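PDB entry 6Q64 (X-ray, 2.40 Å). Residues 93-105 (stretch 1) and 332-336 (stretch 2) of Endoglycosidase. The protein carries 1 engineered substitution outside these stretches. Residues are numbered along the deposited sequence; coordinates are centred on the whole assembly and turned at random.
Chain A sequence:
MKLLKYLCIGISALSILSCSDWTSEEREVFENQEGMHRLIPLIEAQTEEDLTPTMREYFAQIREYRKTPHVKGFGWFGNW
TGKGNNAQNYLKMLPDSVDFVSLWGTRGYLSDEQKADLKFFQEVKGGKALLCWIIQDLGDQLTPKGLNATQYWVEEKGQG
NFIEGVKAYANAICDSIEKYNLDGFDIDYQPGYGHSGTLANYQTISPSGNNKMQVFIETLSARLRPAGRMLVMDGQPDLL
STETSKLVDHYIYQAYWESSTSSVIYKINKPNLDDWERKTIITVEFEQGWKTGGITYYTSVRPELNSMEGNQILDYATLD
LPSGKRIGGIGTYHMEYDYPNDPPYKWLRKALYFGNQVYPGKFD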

# COMPACT_ATOMS: atom_id res chain seq x y z
N MSE A 93 -13.35 10.34 -0.75
CA MSE A 93 -13.47 11.28 0.36
C MSE A 93 -12.25 11.22 1.28
O MSE A 93 -12.21 11.87 2.32
CB MSE A 93 -14.73 11.00 1.20
CG MSE A 93 -16.07 11.29 0.51
SE MSE A 93 -16.11 13.00 -0.46
CE MSE A 93 -16.01 12.83 -2.40
N LEU A 94 -11.25 10.42 0.91
CA LEU A 94 -10.03 10.34 1.69
C LEU A 94 -9.33 11.69 1.60
O LEU A 94 -9.49 12.40 0.62
CB LEU A 94 -9.13 9.27 1.09
CG LEU A 94 -9.53 7.83 1.38
CD1 LEU A 94 -8.73 6.88 0.49
CD2 LEU A 94 -9.30 7.54 2.85
N PRO A 95 -8.45 12.02 2.55
CA PRO A 95 -7.59 13.19 2.41
C PRO A 95 -6.93 13.23 1.03
O PRO A 95 -6.53 12.20 0.51
CB PRO A 95 -6.56 12.98 3.50
CG PRO A 95 -7.30 12.15 4.56
CD PRO A 95 -8.20 11.24 3.77
N ASP A 96 -6.90 14.41 0.43
CA ASP A 96 -6.42 14.64 -0.96
C ASP A 96 -4.92 14.29 -1.06
O ASP A 96 -4.46 14.12 -2.16
CB ASP A 96 -6.68 16.08 -1.39
CG ASP A 96 -8.16 16.38 -1.54
OD1 ASP A 96 -8.95 15.39 -1.55
OD2 ASP A 96 -8.52 17.60 -1.69
N SER A 97 -4.22 14.19 0.06
CA SER A 97 -2.76 13.92 0.15
C SER A 97 -2.48 12.41 0.13
O SER A 97 -1.31 12.03 0.08
CB SER A 97 -2.23 14.51 1.44
OG SER A 97 -3.00 14.04 2.57
N VAL A 98 -3.49 11.55 0.23
CA VAL A 98 -3.30 10.08 0.07
C VAL A 98 -3.02 9.77 -1.40
O VAL A 98 -3.86 10.10 -2.22
CB VAL A 98 -4.54 9.33 0.56
CG1 VAL A 98 -4.60 7.96 -0.03
CG2 VAL A 98 -4.57 9.26 2.08
N ASP A 99 -1.91 9.09 -1.70
CA ASP A 99 -1.46 8.77 -3.09
C ASP A 99 -2.03 7.45 -3.56
O ASP A 99 -2.46 7.39 -4.73
CB ASP A 99 0.05 8.70 -3.17
CG ASP A 99 0.62 10.08 -2.98
OD1 ASP A 99 0.46 10.88 -3.90
OD2 ASP A 99 1.12 10.34 -1.89
N PHE A 100 -2.04 6.45 -2.69
CA PHE A 100 -2.62 5.12 -3.03
C PHE A 100 -2.99 4.36 -1.76
O PHE A 100 -2.61 4.74 -0.66
CB PHE A 100 -1.65 4.31 -3.91
CG PHE A 100 -0.48 3.69 -3.19
CD1 PHE A 100 0.61 4.45 -2.80
CD2 PHE A 100 -0.46 2.33 -2.90
CE1 PHE A 100 1.69 3.86 -2.15
CE2 PHE A 100 0.61 1.75 -2.24
CZ PHE A 100 1.70 2.51 -1.87
N VAL A 101 -3.65 3.23 -1.93
CA VAL A 101 -4.26 2.53 -0.79
C VAL A 101 -4.32 1.04 -1.12
O VAL A 101 -4.42 0.67 -2.33
CB VAL A 101 -5.63 3.20 -0.55
CG1 VAL A 101 -6.79 2.23 -0.42
CG2 VAL A 101 -5.61 4.18 0.62
N SER A 102 -4.23 0.23 -0.09
CA SER A 102 -4.47 -1.22 -0.15
C SER A 102 -5.80 -1.54 0.51
O SER A 102 -6.00 -1.07 1.65
CB SER A 102 -3.33 -1.97 0.47
OG SER A 102 -2.25 -2.06 -0.46
N LEU A 103 -6.64 -2.31 -0.17
CA LEU A 103 -8.01 -2.65 0.27
C LEU A 103 -7.95 -3.89 1.16
O LEU A 103 -8.03 -5.03 0.64
CB LEU A 103 -8.86 -2.87 -0.98
CG LEU A 103 -8.85 -1.69 -1.95
CD1 LEU A 103 -9.44 -2.07 -3.29
CD2 LEU A 103 -9.59 -0.51 -1.36
N TRP A 104 -7.87 -3.66 2.47
CA TRP A 104 -8.04 -4.68 3.54
C TRP A 104 -9.45 -5.28 3.44
O TRP A 104 -10.44 -4.56 3.76
CB TRP A 104 -7.77 -4.12 4.94
CG TRP A 104 -7.66 -5.21 5.96
CD1 TRP A 104 -8.65 -5.65 6.80
CD2 TRP A 104 -6.52 -6.05 6.19
NE1 TRP A 104 -8.19 -6.69 7.56
CE2 TRP A 104 -6.89 -6.97 7.21
CE3 TRP A 104 -5.23 -6.12 5.64
CZ2 TRP A 104 -5.99 -7.94 7.69
CZ3 TRP A 104 -4.35 -7.08 6.12
CH2 TRP A 104 -4.73 -7.97 7.13
N GLY A 105 -9.52 -6.53 2.96
CA GLY A 105 -10.71 -7.39 3.07
C GLY A 105 -11.39 -7.60 1.73
O GLY A 105 -11.89 -8.74 1.50
N THR A 332 -1.14 3.99 7.50
CA THR A 332 -1.82 3.53 8.72
C THR A 332 -2.55 2.25 8.37
O THR A 332 -3.06 2.15 7.24
CB THR A 332 -2.75 4.64 9.17
OG1 THR A 332 -3.41 4.95 7.95
CG2 THR A 332 -2.04 5.85 9.75
N TYR A 333 -2.51 1.29 9.28
CA TYR A 333 -3.30 0.03 9.21
C TYR A 333 -4.68 0.35 9.78
O TYR A 333 -4.75 0.85 10.92
CB TYR A 333 -2.57 -1.08 9.97
CG TYR A 333 -3.30 -2.38 10.09
CD1 TYR A 333 -3.55 -3.17 8.98
CD2 TYR A 333 -3.73 -2.84 11.32
CE1 TYR A 333 -4.23 -4.38 9.09
CE2 TYR A 333 -4.37 -4.05 11.47
CZ TYR A 333 -4.63 -4.82 10.35
OH TYR A 333 -5.29 -6.01 10.52
N HIS A 334 -5.72 0.06 8.99
CA HIS A 334 -7.12 0.46 9.28
C HIS A 334 -7.12 1.98 9.39
O HIS A 334 -7.37 2.54 10.47
CB HIS A 334 -7.66 -0.31 10.50
CG HIS A 334 -8.26 -1.65 10.16
ND1 HIS A 334 -7.82 -2.83 10.73
CD2 HIS A 334 -9.27 -1.99 9.33
CE1 HIS A 334 -8.51 -3.84 10.25
NE2 HIS A 334 -9.40 -3.35 9.38
N MSE A 335 -6.75 2.62 8.28
CA MSE A 335 -6.61 4.07 8.18
C MSE A 335 -7.90 4.78 8.57
O MSE A 335 -7.84 5.87 9.14
CB MSE A 335 -6.18 4.48 6.76
CG MSE A 335 -6.79 3.67 5.67
SE MSE A 335 -6.34 4.36 3.91
CE MSE A 335 -5.42 6.06 4.03
N GLU A 336 -9.04 4.14 8.28
CA GLU A 336 -10.36 4.73 8.50
C GLU A 336 -10.70 4.93 9.99
O GLU A 336 -11.59 5.73 10.25
CB GLU A 336 -11.45 3.89 7.82
CG GLU A 336 -11.72 2.55 8.46
CD GLU A 336 -10.90 1.37 7.94
OE1 GLU A 336 -11.31 0.19 8.18
OE2 GLU A 336 -9.84 1.63 7.31

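The two stretches lie far apart in sequence and meet through side chains alone. No hydrogen bond crosses between them. Their backbones stay well separated: Trp104 CA and His334 CA are 7.8 Å apart, and Val101 CA and Met335 CA are 9.4 Å apart. Such gaps are too wide for sheet pairing, so side chains fill the space. The contact buries 280 Å², counting both sides.

In stretch 1, a type I beta turn runs from Pro95 to Val98, closed by a hydrogen bond from Val98 N to Pro95 O at 3.1 Å. A short strand around Val101 follows. Stretch 2 leaves a strand at Tyr333, passes through His334 and enters a 3-10 segment at Met335. His334 has positive phi and psi (58/62), and this backbone bend lies between the strand and the 3-10 segment.

One half of the contact is apolar and centres on Met335, a selenomethionine. Its CA-to-CB bond points toward stretch 1. Chi1 is p and chi2 is t, so the chain extends from CB to SE. Chi3 is near -8°, an eclipsed value outside the usual wells; it turns CE toward Val98, with Leu94 to the side of the SE-CE bond. CE lies 3.8 Å from Val98 CG2 and 4.3 Å from Leu94 CD2. SE lies 3.4 Å from Val101 CG2, a tight contact. The CA-to-CB bond of Val98 points toward stretch 2, and chi1 is t. The CA-to-CB bond of Val101 points sideways, with chi1 at 130°, between wells. Leu94 also starts sideways, but its m,t conformation brings CD2 nearer to Met335. These pairings are van der Waals contacts that keep apolar groups from water.

The other half is aromatic. The CA-to-CB bond of Trp104 points toward stretch 2, and chi1 t with chi2 at -97° sets its indole against two rings. Tyr333 starts sideways, but chi1 t carries its ring nearer. Its edge meets the face of the six-membered ring of Trp104, with centroids 5.2 Å apart and planes at 86°. In this geometry the slightly positive ring edge faces the electron-rich indole face. Tyr333 CE1 is 4.0 Å from Trp104 CE3, and Tyr333 OH is 3.5 Å from Trp104 CZ2.

His334 also starts sideways, and chi1 m brings its imidazole to the five-membered ring of Trp104. The centroids are 4.8 Å apart and the planes lie at 68°, an oblique pairing. His334 NE2 approaches Trp104 CD1 to 3.5 Å. Adjacent residues of stretch 2 thus engage different rings of one indole.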